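Local coordinates for protein ricin B-like lectin (Macrolepiota procera, PDB 4IZX) that binds galactose-containing sugars such as lactose as a beta-trefoil lectin, at residues A[12-17]-A[108-113]. Sequence-based numbering, arbitrary orientation.
Sequences ITNVKA and LDLSGY
L110, at the end of strand 106-110, packs against N14 and A17 where strand 9-14 gives way to a turn, joining two strand ends that belong to different sheets of the ricin-type beta-trefoil. The N14 side chain can be followed outward. N14 CB lies 4.0 Å from L110 CD2. N14 CG comes closer to L110 CD2, at 3.7 Å, so the leucine branch rests against the root of the amide. There the group divides. N14 OD1 turns back on its own segment and accepts the backbone N of A17 at 3.0 Å. The donor lies in the carbonyl plane, on a lone pair, with a C=O...N angle of 130°; the N of K16 adds a weak second bond. Acceptance from the amide three residues on defines an Asx motif, which ties the turn 14-17 to its first side chain. N14 ND2 passes 3.5 Å from L110 CB, an apolar neighbour, and finds its polar partner in the carbonyl O of H132. With both ends bonded, the amide's rotation is fixed.

In L110, chi1 of -179° sends CG out anti to the backbone N, and the second torsion then directs CD2 to the turn. The 3.5 Å approach of L110 CD2 to A17 CB is tight for two methyl carbons. N14 and L110 are buried, and W135 of strand 135-138 lies against both. The lactose site is nearby but separate: the side chain of L110 is about 9 Å from that of D22, a galactose-binding residue.

At the exposed margin K16 reaches over to the backbone of Y113 by an extended chain, with every torsion near anti. K16 CD passes 3.4 Å from Y113 O. K16 NZ donates to Y113 O at 2.8 Å, and this donor lies in the carbonyl plane with a C=O...N angle of 155°.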
ATOM      1  N   ILE A  12       6.067  -2.848   2.708  1.00  6.76           N
ATOM      2  CA  ILE A  12       4.879  -2.354   3.385  1.00  6.52           C
ATOM      3  C   ILE A  12       4.096  -3.581   3.867  1.00  6.23           C
ATOM      4  O   ILE A  12       3.575  -4.353   3.055  1.00  7.11           O
ATOM      5  CB  ILE A  12       4.025  -1.456   2.496  1.00  6.49           C
ATOM      6  CG1 ILE A  12       4.846  -0.314   1.903  1.00  7.29           C
ATOM      7  CG2 ILE A  12       2.870  -0.930   3.306  1.00  7.29           C
ATOM      8  CD1 ILE A  12       4.166   0.475   0.855  1.00  8.25           C
ATOM      9  N   THR A  13       4.079  -3.818   5.184  1.00  6.22           N
ATOM     10  CA  THR A  13       3.616  -5.070   5.772  1.00  6.54           C
ATOM     11  C   THR A  13       2.282  -4.827   6.478  1.00  6.30           C
ATOM     12  O   THR A  13       2.145  -3.911   7.271  1.00  7.38           O
ATOM     13  CB  THR A  13       4.616  -5.631   6.777  1.00  7.23           C
ATOM     14  OG1 THR A  13       5.886  -5.766   6.138  1.00  8.38           O
ATOM     15  CG2 THR A  13       4.191  -6.988   7.270  1.00  8.40           C
ATOM     16  N   ASN A  14       1.288  -5.682   6.235  1.00  6.31           N
ATOM     17  CA  ASN A  14       0.003  -5.549   6.916  1.00  6.41           C
ATOM     18  C   ASN A  14       0.141  -5.953   8.372  1.00  6.26           C
ATOM     19  O   ASN A  14       0.635  -7.048   8.668  1.00  7.43           O
ATOM     20  CB  ASN A  14      -1.025  -6.417   6.229  1.00  6.69           C
ATOM     21  CG  ASN A  14      -2.435  -6.091   6.669  1.00  6.98           C
ATOM     22  OD1 ASN A  14      -2.988  -6.734   7.566  1.00  7.22           O
ATOM     23  ND2 ASN A  14      -2.988  -5.031   6.073  1.00  6.99           N
ATOM     24  N   VAL A  15      -0.343  -5.122   9.283  1.00  6.33           N
ATOM     25  CA  VAL A  15      -0.216  -5.419  10.716  1.00  6.85           C
ATOM     26  C   VAL A  15      -1.011  -6.650  11.103  1.00  7.42           C
ATOM     27  O   VAL A  15      -0.564  -7.436  11.947  1.00  8.76           O
ATOM     28  CB  VAL A  15      -0.639  -4.196  11.538  1.00  7.43           C
ATOM     29  CG1 VAL A  15      -0.810  -4.516  13.022  1.00  8.79           C
ATOM     30  CG2 VAL A  15       0.388  -3.074  11.400  1.00  8.20           C
ATOM     31  N   LYS A  16      -2.198  -6.836  10.525  1.00  7.26           N
ATOM     32  CA  LYS A  16      -3.020  -7.994  10.859  1.00  8.12           C
ATOM     33  C   LYS A  16      -2.449  -9.264  10.262  1.00  7.69           C
ATOM     34  O   LYS A  16      -2.307 -10.269  10.960  1.00 10.33           O
ATOM     35  CB  LYS A  16      -4.471  -7.775  10.423  1.00  9.27           C
ATOM     36  CG  LYS A  16      -5.323  -8.981  10.787  1.00 14.91           C
ATOM     37  CD  LYS A  16      -6.769  -8.761  10.833  1.00 16.76           C
ATOM     38  CE  LYS A  16      -7.478  -9.974  11.417  1.00 21.53           C
ATOM     39  NZ  LYS A  16      -8.865  -9.908  10.913  1.00 22.77           N
ATOM     40  N   ALA A  17      -2.139  -9.258   8.963  1.00  7.46           N
ATOM     41  CA  ALA A  17      -1.841 -10.488   8.240  1.00  8.00           C
ATOM     42  C   ALA A  17      -0.367 -10.868   8.220  1.00  7.15           C
ATOM     43  O   ALA A  17      -0.057 -12.045   8.066  1.00  8.40           O
ATOM     44  CB  ALA A  17      -2.330 -10.374   6.814  1.00  7.66           C
ATOM     45  N   LEU A 108      -6.052   2.261   2.390  1.00  6.20           N
ATOM     46  CA  LEU A 108      -5.711   0.913   1.990  1.00  6.70           C
ATOM     47  C   LEU A 108      -6.172  -0.089   3.011  1.00  6.21           C
ATOM     48  O   LEU A 108      -5.973   0.065   4.210  1.00  7.28           O
ATOM     49  CB  LEU A 108      -4.179   0.778   1.805  1.00  6.90           C
ATOM     50  CG  LEU A 108      -3.681   1.028   0.389  1.00  7.85           C
ATOM     51  CD1 LEU A 108      -3.993   2.425  -0.097  1.00  7.51           C
ATOM     52  CD2 LEU A 108      -2.189   0.791   0.333  1.00  8.32           C
ATOM     53  N   ASP A 109      -6.704  -1.208   2.510  1.00  6.68           N
ATOM     54  CA  ASP A 109      -7.384  -2.241   3.287  1.00  6.68           C
ATOM     55  C   ASP A 109      -7.012  -3.571   2.613  1.00  6.88           C
ATOM     56  O   ASP A 109      -7.264  -3.771   1.427  1.00  7.69           O
ATOM     57  CB  ASP A 109      -8.902  -1.904   3.226  1.00  7.62           C
ATOM     58  CG  ASP A 109      -9.805  -2.914   3.890  1.00  7.85           C
ATOM     59  OD1 ASP A 109      -9.814  -4.097   3.454  1.00  8.88           O
ATOM     60  OD2 ASP A 109     -10.520  -2.521   4.840  1.00  8.26           O
ATOM     61  N   LEU A 110      -6.405  -4.467   3.380  1.00  6.71           N
ATOM     62  CA  LEU A 110      -6.154  -5.819   2.894  1.00  7.14           C
ATOM     63  C   LEU A 110      -7.470  -6.571   3.001  1.00  7.50           C
ATOM     64  O   LEU A 110      -8.034  -6.713   4.090  1.00  8.40           O
ATOM     65  CB  LEU A 110      -5.043  -6.499   3.700  1.00  6.97           C
ATOM     66  CG  LEU A 110      -4.688  -7.927   3.234  1.00  7.29           C
ATOM     67  CD1 LEU A 110      -4.214  -7.949   1.783  1.00  7.87           C
ATOM     68  CD2 LEU A 110      -3.654  -8.533   4.159  1.00  7.94           C
ATOM     69  N   SER A 111      -7.991  -6.979   1.855  1.00  7.36           N
ATOM     70  CA  SER A 111      -9.374  -7.456   1.756  1.00  7.98           C
ATOM     71  C   SER A 111      -9.599  -8.757   2.500  1.00  8.38           C
ATOM     72  O   SER A 111      -8.667  -9.419   2.965  1.00  8.81           O
ATOM     73  CB  SER A 111      -9.803  -7.558   0.302  1.00  9.22           C
ATOM     74  OG  SER A 111      -9.184  -8.589  -0.387  1.00  9.32           O
ATOM     75  N   GLY A 112     -10.872  -9.093   2.662  1.00  9.24           N
ATOM     76  CA  GLY A 112     -11.247 -10.190   3.516  1.00 10.72           C
ATOM     77  C   GLY A 112     -10.858  -9.992   4.963  1.00  9.86           C
ATOM     78  O   GLY A 112     -10.579 -10.963   5.678  1.00 10.85           O
ATOM     79  N   TYR A 113     -10.792  -8.735   5.415  1.00  9.18           N
ATOM     80  CA  TYR A 113     -10.413  -8.405   6.795  1.00  9.45           C
ATOM     81  C   TYR A 113      -9.012  -8.874   7.094  1.00  9.70           C
ATOM     82  O   TYR A 113      -8.716  -9.441   8.157  1.00 11.14           O
ATOM     83  CB  TYR A 113     -11.418  -8.907   7.830  1.00 10.60           C
ATOM     84  CG  TYR A 113     -12.819  -8.704   7.388  1.00 10.24           C
ATOM     85  CD1 TYR A 113     -13.363  -7.453   7.201  1.00 11.07           C
ATOM     86  CD2 TYR A 113     -13.604  -9.801   7.063  1.00 11.65           C
ATOM     87  CE1 TYR A 113     -14.637  -7.273   6.737  1.00 11.55           C
ATOM     88  CE2 TYR A 113     -14.877  -9.622   6.544  1.00 13.16           C
ATOM     89  CZ  TYR A 113     -15.384  -8.344   6.388  1.00 11.60           C
ATOM     90  OH  TYR A 113     -16.670  -8.134   5.962  1.00 15.00           O
TER